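Local coordinates for O-succinylhomoserine sulfhydrylase (PDB 3NDN), which makes L-homocysteine from O-succinyl-L-homoserine and hydrogen sulfide for methionine biosynthesis, using pyridoxal 5'-phosphate held covalently as a Schiff base, at the interface of chains A and B. Coordinates in Å, arbitrary orientation; residue numbers count along the deposited sequence, not the author numbering. Chains: chain A/B, O-succinylhomoserine sulfhydrylase.

The interface of chains A and B. Residues chain A 232, 234, 280, 363-364, 399; chain B 272, 275-276.
In this homotetrameric enzyme of the trans-sulfuration (Cys/Met metabolism) PLP family, the last turn of helix 264-273 and the 3-10 turn 274-276 of chain B pack against loops and the start of helix 277-296 of chain A, where B:Lys272 and B:Glu275 receive A:Gln232. The interface is two-fold symmetric, so the same contact recurs with the chains exchanged. A:Gln232 reaches across with its chain extended beyond CG (chi2 176°), and both N-H groups of its amide are used. NE2 of A:Gln232 donates to the B:Glu275 carboxylate oxygen OE1 at 2.9 Å and to the backbone O of B:Lys272 at 3.0 Å. The two acceptors lie nearly in the amide plane and both bonds are close to straight, which fixes the rotation of the amide. The carboxylate is turned 75° against it, and OE1 is met from above its own plane.

The side-chain amino group of B:Lys272 returns the contact: NZ donates to the backbone O of A:Gln232 (3.1 Å), in the carbonyl plane and on a lone pair. Bends at chi2 (-51°) and chi3 bring CE and NZ of B:Lys272 against A:Gln232, and its CE rests 3.8 Å from CB of A:Gln232 and also touches CG and CD of A:Arg234, whose side chain runs antiparallel to it.

B:Glu275 OE2 is shared by two lysines. B:Lys272 NZ lies 2.8 Å from B:Glu275 OE2, on the syn side but tilted out of the carboxylate plane. A:Lys364 NZ, coming across at about a right angle, forms an intersubunit salt bridge with B:Glu275 OE2 at 3.1 Å. The two lysine amino groups, if protonated, would probably favour the ionised carboxylate. Water 1 bridges A:Lys364 NZ and B:Glu275 OE1, with a weaker link to B:Lys272 NZ. At the apolar margin, the methyl CG2 of B:Thr276 faces the CD methylene of A:Arg280 and CD1 of A:Leu399 in loose contact.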
loop_
_atom_site.group_PDB
_atom_site.type_symbol
_atom_site.label_atom_id
_atom_site.label_comp_id
_atom_site.label_asym_id
_atom_site.label_seq_id
_atom_site.Cartn_x
_atom_site.Cartn_y
_atom_site.Cartn_z
ATOM N N GLN A 232 8.788 10.663 8.419
ATOM C CA GLN A 232 9.785 9.960 7.578
ATOM C C GLN A 232 9.721 10.281 6.073
ATOM O O GLN A 232 10.233 9.528 5.253
ATOM C CB GLN A 232 9.758 8.454 7.844
ATOM C CG GLN A 232 9.711 8.122 9.340
ATOM C CD GLN A 232 9.593 6.637 9.618
ATOM O OE1 GLN A 232 8.510 6.150 9.942
ATOM N NE2 GLN A 232 10.696 5.913 9.498
ATOM N N ARG A 234 7.339 10.461 3.650
ATOM C CA ARG A 234 6.632 9.496 2.758
ATOM C C ARG A 234 5.425 10.030 1.952
ATOM O O ARG A 234 5.351 9.804 0.711
ATOM C CB ARG A 234 6.192 8.261 3.545
ATOM C CG ARG A 234 7.316 7.382 4.066
ATOM C CD ARG A 234 6.835 6.498 5.227
ATOM N NE ARG A 234 6.371 7.260 6.392
ATOM C CZ ARG A 234 5.912 6.694 7.510
ATOM N NH1 ARG A 234 5.837 5.368 7.604
ATOM N NH2 ARG A 234 5.520 7.450 8.540
ATOM N N ARG A 280 9.801 10.816 19.093
ATOM C CA ARG A 280 10.520 11.466 17.964
ATOM C C ARG A 280 10.770 12.975 18.187
ATOM O O ARG A 280 11.922 13.470 18.038
ATOM C CB ARG A 280 9.778 11.210 16.637
ATOM C CG ARG A 280 9.896 9.751 16.130
ATOM C CD ARG A 280 9.314 9.574 14.725
ATOM N NE ARG A 280 7.850 9.731 14.630
ATOM C CZ ARG A 280 7.240 10.833 14.172
ATOM N NH1 ARG A 280 7.960 11.887 13.800
ATOM N NH2 ARG A 280 5.917 10.896 14.099
ATOM N N ALA A 363 13.066 12.176 9.780
ATOM C CA ALA A 363 14.113 11.489 10.556
ATOM C C ALA A 363 15.515 11.652 9.926
ATOM O O ALA A 363 16.527 11.559 10.621
ATOM C CB ALA A 363 13.777 10.013 10.716
ATOM N N LYS A 364 15.564 11.879 8.611
ATOM C CA LYS A 364 16.817 12.216 7.912
ATOM C C LYS A 364 17.103 13.714 8.052
ATOM O O LYS A 364 16.234 14.546 7.749
ATOM C CB LYS A 364 16.705 11.834 6.419
ATOM C CG LYS A 364 16.673 10.313 6.134
ATOM C CD LYS A 364 16.349 10.012 4.661
ATOM C CE LYS A 364 16.441 8.514 4.307
ATOM N NZ LYS A 364 15.643 7.604 5.203
ATOM N N LEU A 399 17.048 12.175 13.376
ATOM C CA LEU A 399 17.240 11.152 14.406
ATOM C C LEU A 399 18.615 10.480 14.416
ATOM O O LEU A 399 18.876 9.605 15.253
ATOM C CB LEU A 399 16.110 10.092 14.306
ATOM C CG LEU A 399 14.681 10.531 14.643
ATOM C CD1 LEU A 399 13.642 9.405 14.407
ATOM C CD2 LEU A 399 14.568 11.055 16.077
ATOM N N LYS B 272 11.428 1.090 7.045
ATOM C CA LYS B 272 10.994 2.321 7.712
ATOM C C LYS B 272 10.886 2.120 9.237
ATOM O O LYS B 272 11.230 3.023 10.011
ATOM C CB LYS B 272 9.712 2.888 7.080
ATOM C CG LYS B 272 9.864 3.386 5.585
ATOM C CD LYS B 272 11.056 4.364 5.349
ATOM C CE LYS B 272 10.624 5.843 5.224
ATOM N NZ LYS B 272 11.819 6.829 5.236
ATOM N N GLU B 275 14.222 2.675 11.136
ATOM C CA GLU B 275 14.650 4.051 11.450
ATOM C C GLU B 275 14.412 4.468 12.919
ATOM O O GLU B 275 15.203 5.247 13.475
ATOM C CB GLU B 275 14.026 5.078 10.484
ATOM C CG GLU B 275 14.308 4.788 8.993
ATOM C CD GLU B 275 13.781 5.861 8.049
ATOM O OE1 GLU B 275 13.268 6.891 8.530
ATOM O OE2 GLU B 275 13.869 5.671 6.816
ATOM N N THR B 276 13.335 3.974 13.536
ATOM C CA THR B 276 12.989 4.341 14.926
ATOM C C THR B 276 13.249 3.232 15.953
ATOM O O THR B 276 12.894 3.373 17.140
ATOM C CB THR B 276 11.536 4.783 15.033
ATOM O OG1 THR B 276 10.698 3.694 14.609
ATOM C CG2 THR B 276 11.281 6.000 14.111
HETATM O O HOH W 1 13.369 9.015 6.596
#